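Local coordinates for protein aminoglycoside-O-phosphotransferase VIII (Streptomyces rimosus, PDB 4H05) that phosphorylates aminoglycoside antibiotics, probably at the 3'-hydroxyl group with ATP as phosphate donor, an activity linked to antibiotic resistance, at residues H188-P193 with L223-R228; C131-S136 with G212-A217. All coordinates share one frame; numbering follows the deposited sequence. Where two conformers were deposited one is given.

From the N terminus, the chain first reaches 131-136, then passes helix 167-177 and strand 184-187 to enter 188-193, the loop that holds the predicted catalytic Asp190. Contact 2 closes when 212-217 returns to 131-136 after 75 residues, joining the loop before helix 137-150 to strand 215-218. Contact 1 closes a shorter excursion of 29 residues, joining the loop after strand 184-187 to helix 220-230 through 223-228. The four segments alternate along the chain, so the two loops cross. Strand 215-218 runs almost directly into helix 220-230. The contacts also touch: Gly189 O probably accepts a hydrogen bond from Arg213 NH2, 3.0 Å away.

Contact 1 of 2, residues H188-P193 with L223-R228; sequences HGDLCP and LALVLR
Leu225 and Val226 of helix 220-230 pack against the loop of this kinase-like phosphotransferase that carries the family's HGDxxxxN motif, running from His188 through Asp190, the predicted proton acceptor, to Asn195, a predicted magnesium ligand. From CB outward, Leu225 first meets Leu191 O, 3.9 Å from that CB. CG, anti to the carbonyl carbon (chi1 -50°), carries the branch on to the acid, and the tip CD1 sits 3.6 Å from Asp190 OD2. The same methyl comes to 3.8 Å from Asp190 CA, and the two side chains cross at about a right angle. One residue on, Val226 CG2 lies 3.1 Å from Leu191 O; this short approach goes with an eclipsed-like chi1 of 127° and is doubtful in detail. That methyl also meets Leu191 CG at 3.8 Å, the two side chains lying side by side and pointing the same way. Direct contact between loop and helix is thus by packing, although the carbonyl of Leu191 faces the helix backbone.

The loop is shaped from within. Leu191 is the centre of an inverse gamma turn, and Asp190 N donates to His188 ND1 over 3.0 Å, at an N-H...N angle of 149°. With NE2 bonded to Ile209 O, the two ring nitrogens together hold the imidazole's orientation, while Asp222, from the same helix as Leu225, takes the backbone N-H groups of both His188 and Gly189. Arg228 pairs through NH2 with Asp270 and reaches the acid through a water. The water donates to Asp190 OD2 at 2.6 Å and lies in plane at the guanidinium edge, where Arg228 NH1 donates to it weakly over 3.4 Å.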
# COMPACT_ATOMS: atom_id res chain seq x y z
N HIS A 188 -6.70 -1.42 -2.89
CA HIS A 188 -5.45 -0.74 -2.77
C HIS A 188 -4.28 -1.68 -3.04
O HIS A 188 -3.39 -1.38 -3.79
CB HIS A 188 -5.37 -0.25 -1.38
CG HIS A 188 -4.11 0.53 -1.08
ND1 HIS A 188 -2.96 -0.05 -0.64
CD2 HIS A 188 -3.87 1.86 -1.16
CE1 HIS A 188 -2.08 0.86 -0.46
NE2 HIS A 188 -2.61 2.05 -0.77
N GLY A 189 -4.27 -2.80 -2.34
CA GLY A 189 -3.31 -3.88 -2.57
C GLY A 189 -2.08 -3.92 -1.70
O GLY A 189 -1.30 -4.90 -1.76
N ASP A 190 -1.86 -2.83 -0.97
CA ASP A 190 -0.95 -2.83 0.17
C ASP A 190 -1.55 -1.98 1.32
O ASP A 190 -0.93 -1.02 1.82
CB ASP A 190 0.44 -2.37 -0.24
CG ASP A 190 1.48 -2.59 0.85
OD1 ASP A 190 2.54 -2.05 0.71
OD2 ASP A 190 1.21 -3.24 1.87
N LEU A 191 -2.74 -2.41 1.78
CA LEU A 191 -3.52 -1.63 2.71
C LEU A 191 -3.08 -1.94 4.12
O LEU A 191 -3.68 -2.74 4.83
CB LEU A 191 -4.99 -1.88 2.57
CG LEU A 191 -6.00 -1.03 3.36
CD1 LEU A 191 -6.03 0.38 2.87
CD2 LEU A 191 -7.43 -1.62 3.34
N CYS A 192 -2.04 -1.26 4.52
CA CYS A 192 -1.45 -1.43 5.79
C CYS A 192 -1.61 -0.06 6.43
O CYS A 192 -1.72 0.95 5.75
CB CYS A 192 -0.00 -1.86 5.67
SG CYS A 192 0.97 -0.98 4.45
N PRO A 193 -1.56 -0.01 7.75
CA PRO A 193 -1.79 1.25 8.45
C PRO A 193 -0.75 2.33 8.08
O PRO A 193 -0.99 3.51 8.16
CB PRO A 193 -1.73 0.82 9.92
CG PRO A 193 -2.05 -0.66 9.89
CD PRO A 193 -1.28 -1.10 8.69
N LEU A 223 -8.34 -6.92 2.95
CA LEU A 223 -8.66 -7.41 4.29
C LEU A 223 -7.50 -8.14 4.96
O LEU A 223 -7.29 -7.99 6.17
CB LEU A 223 -9.89 -8.30 4.23
CG LEU A 223 -11.19 -7.57 3.88
CD1 LEU A 223 -12.38 -8.48 3.62
CD2 LEU A 223 -11.47 -6.55 4.97
N ALA A 224 -6.78 -8.96 4.18
CA ALA A 224 -5.72 -9.80 4.68
C ALA A 224 -4.67 -8.93 5.31
O ALA A 224 -4.21 -9.19 6.43
CB ALA A 224 -5.12 -10.68 3.56
N LEU A 225 -4.27 -7.86 4.60
CA LEU A 225 -3.10 -7.16 5.05
C LEU A 225 -3.47 -6.23 6.15
O LEU A 225 -2.74 -6.07 7.06
CB LEU A 225 -2.41 -6.35 3.95
CG LEU A 225 -2.04 -6.97 2.59
CD1 LEU A 225 -0.88 -6.21 1.95
CD2 LEU A 225 -1.89 -8.48 2.57
N VAL A 226 -4.58 -5.55 6.04
CA VAL A 226 -5.00 -4.73 7.14
C VAL A 226 -5.14 -5.55 8.39
O VAL A 226 -4.79 -5.05 9.47
CB VAL A 226 -6.34 -3.98 6.87
CG1 VAL A 226 -7.30 -4.24 8.00
CG2 VAL A 226 -6.03 -2.54 6.87
N LEU A 227 -5.69 -6.78 8.29
CA LEU A 227 -5.95 -7.58 9.54
C LEU A 227 -4.69 -8.19 10.09
O LEU A 227 -4.53 -8.35 11.29
CB LEU A 227 -7.02 -8.65 9.34
CG LEU A 227 -8.43 -8.10 9.13
CD1 LEU A 227 -9.22 -9.16 8.40
CD2 LEU A 227 -9.17 -7.66 10.43
N ARG A 228 -3.73 -8.49 9.21
CA ARG A 228 -2.44 -8.97 9.67
C ARG A 228 -1.76 -7.88 10.47
O ARG A 228 -1.05 -8.19 11.41
CB ARG A 228 -1.55 -9.39 8.49
CG ARG A 228 -0.12 -9.75 8.86
CD ARG A 228 0.82 -8.72 8.19
NE ARG A 228 1.04 -9.06 6.82
CZ ARG A 228 1.29 -8.26 5.76
NH1 ARG A 228 1.42 -6.92 5.78
NH2 ARG A 228 1.45 -8.90 4.60
O HOH W 1 2.32 -5.25 2.98

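Contact 2 of 2, residues C131-S136 with G212-A217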
# COMPACT_ATOMS: atom_id res chain seq x y z
N CYS A 131 -12.90 0.52 -13.23
CA CYS A 131 -11.54 0.75 -12.78
C CYS A 131 -10.62 0.38 -13.90
O CYS A 131 -10.71 -0.70 -14.41
CB CYS A 131 -11.23 -0.13 -11.56
SG CYS A 131 -9.53 0.12 -11.01
N PRO A 132 -9.70 1.26 -14.29
CA PRO A 132 -8.82 0.77 -15.37
C PRO A 132 -7.74 -0.23 -14.96
O PRO A 132 -7.01 -0.69 -15.81
CB PRO A 132 -8.12 2.04 -15.91
CG PRO A 132 -8.75 3.19 -15.22
CD PRO A 132 -9.68 2.71 -14.13
N PHE A 133 -7.55 -0.49 -13.69
CA PHE A 133 -6.29 -1.12 -13.33
C PHE A 133 -6.66 -2.49 -12.91
O PHE A 133 -7.63 -2.63 -12.24
CB PHE A 133 -5.58 -0.34 -12.23
CG PHE A 133 -5.40 1.10 -12.56
CD1 PHE A 133 -4.50 1.49 -13.55
CD2 PHE A 133 -6.20 2.06 -11.97
CE1 PHE A 133 -4.38 2.79 -13.90
CE2 PHE A 133 -6.13 3.37 -12.34
CZ PHE A 133 -5.22 3.75 -13.30
N ASP A 134 -5.84 -3.47 -13.26
CA ASP A 134 -6.09 -4.85 -12.96
C ASP A 134 -4.96 -5.30 -12.00
O ASP A 134 -3.80 -5.27 -12.36
CB ASP A 134 -5.91 -5.65 -14.31
CG ASP A 134 -6.40 -7.07 -14.25
OD1 ASP A 134 -6.88 -7.54 -13.21
OD2 ASP A 134 -6.29 -7.74 -15.28
N ARG A 135 -5.30 -5.76 -10.80
CA ARG A 135 -4.36 -6.48 -9.98
C ARG A 135 -4.90 -7.86 -9.53
O ARG A 135 -4.71 -8.32 -8.36
CB ARG A 135 -4.01 -5.62 -8.75
CG ARG A 135 -2.61 -5.96 -8.20
CD ARG A 135 -2.68 -6.21 -6.68
NE ARG A 135 -1.34 -6.60 -6.21
CZ ARG A 135 -1.06 -7.16 -5.04
NH1 ARG A 135 -1.99 -7.39 -4.14
NH2 ARG A 135 0.18 -7.50 -4.78
N SER A 136 -5.61 -8.54 -10.44
CA SER A 136 -6.22 -9.81 -10.10
C SER A 136 -5.20 -10.93 -10.09
O SER A 136 -4.03 -10.70 -10.40
CB SER A 136 -7.34 -10.15 -11.08
OG SER A 136 -6.83 -10.17 -12.36
N GLY A 212 0.37 2.07 -5.61
CA GLY A 212 0.97 1.52 -6.80
C GLY A 212 0.31 0.23 -7.24
O GLY A 212 0.36 -0.10 -8.47
N ARG A 213 -0.31 -0.50 -6.29
CA ARG A 213 -0.99 -1.78 -6.64
C ARG A 213 -2.48 -1.72 -6.79
O ARG A 213 -3.18 -2.78 -6.86
CB ARG A 213 -0.72 -2.84 -5.56
CG ARG A 213 0.73 -3.19 -5.30
CD ARG A 213 0.77 -4.15 -4.10
NE ARG A 213 2.13 -4.34 -3.61
CZ ARG A 213 2.52 -4.91 -2.46
NH1 ARG A 213 3.82 -5.01 -2.24
NH2 ARG A 213 1.65 -5.36 -1.50
N VAL A 214 -3.02 -0.50 -6.78
CA VAL A 214 -4.43 -0.34 -6.97
C VAL A 214 -4.87 -1.07 -8.23
O VAL A 214 -4.23 -1.03 -9.25
CB VAL A 214 -4.87 1.16 -6.99
CG1 VAL A 214 -6.23 1.32 -7.59
CG2 VAL A 214 -5.00 1.66 -5.57
N GLY A 215 -6.04 -1.67 -8.18
CA GLY A 215 -6.55 -2.45 -9.26
C GLY A 215 -7.61 -3.38 -8.72
O GLY A 215 -7.75 -3.60 -7.46
N ARG A 216 -8.35 -3.97 -9.65
CA ARG A 216 -9.28 -4.98 -9.23
C ARG A 216 -8.62 -6.27 -8.76
O ARG A 216 -7.59 -6.77 -9.31
CB ARG A 216 -10.36 -5.19 -10.27
CG ARG A 216 -9.95 -5.66 -11.61
CD ARG A 216 -10.87 -5.09 -12.72
NE ARG A 216 -10.18 -5.25 -14.00
CZ ARG A 216 -9.89 -6.45 -14.48
NH1 ARG A 216 -10.30 -7.55 -13.84
NH2 ARG A 216 -9.19 -6.56 -15.61
N ALA A 217 -9.18 -6.77 -7.67
CA ALA A 217 -8.73 -7.98 -7.03
C ALA A 217 -9.78 -8.40 -5.99
O ALA A 217 -10.76 -7.72 -5.74
CB ALA A 217 -7.39 -7.78 -6.33
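Phe133 O and Arg216 N are joined by a hydrogen bond of 3.0 Å, and Arg216 O accepts in turn from Arg135 N at 2.9 Å. Between them the packing is tight: Gly215, without a side chain, lets the backbones close in until its CA is 3.2 Å from Phe133 O, a CA-H...O contact. Arg135 lays its CB, CG and CD along the carbonyl of Arg213. Its guanidinium then receives Arg213 CD over one face, 3.5 Å from Arg135 NH2. The two arginines run side by side with guanidinium planes 9° apart. This pairing of like charges is probably eased by Asp270, which forms a salt bridge with Arg213, and by Phe273, which makes a cation-pi contact with Arg135.

Together the two backbone bonds make a single parallel beta bridge, Asp134 with Arg216. It places the loop along one edge of strand 215-218, whose Gly215 and Ala217 pair with strand 184-187 in an antiparallel two-stranded sheet.

The fit is looser where Cys131 SG stays 4.3 Å from Gly215 CA and Phe133 CD2 stays 4.4 Å from Val214 CG1. Arg216, its CG between the backbone N and carbonyl carbon (chi1 62°), makes a partly exposed but close charged stack on the Asp134 carboxylate, planes 22° apart. Asp134 OD2 and Arg216 NH2 are 3.1 Å apart but no N-H points at the oxygen, so the salt bridge is one of charge alone. Asp134 OD1 forms an Asx turn with Ser136 N and also accepts from Ser136 OG at 2.8 Å, holding that N-cap residue at the start of helix 137-150.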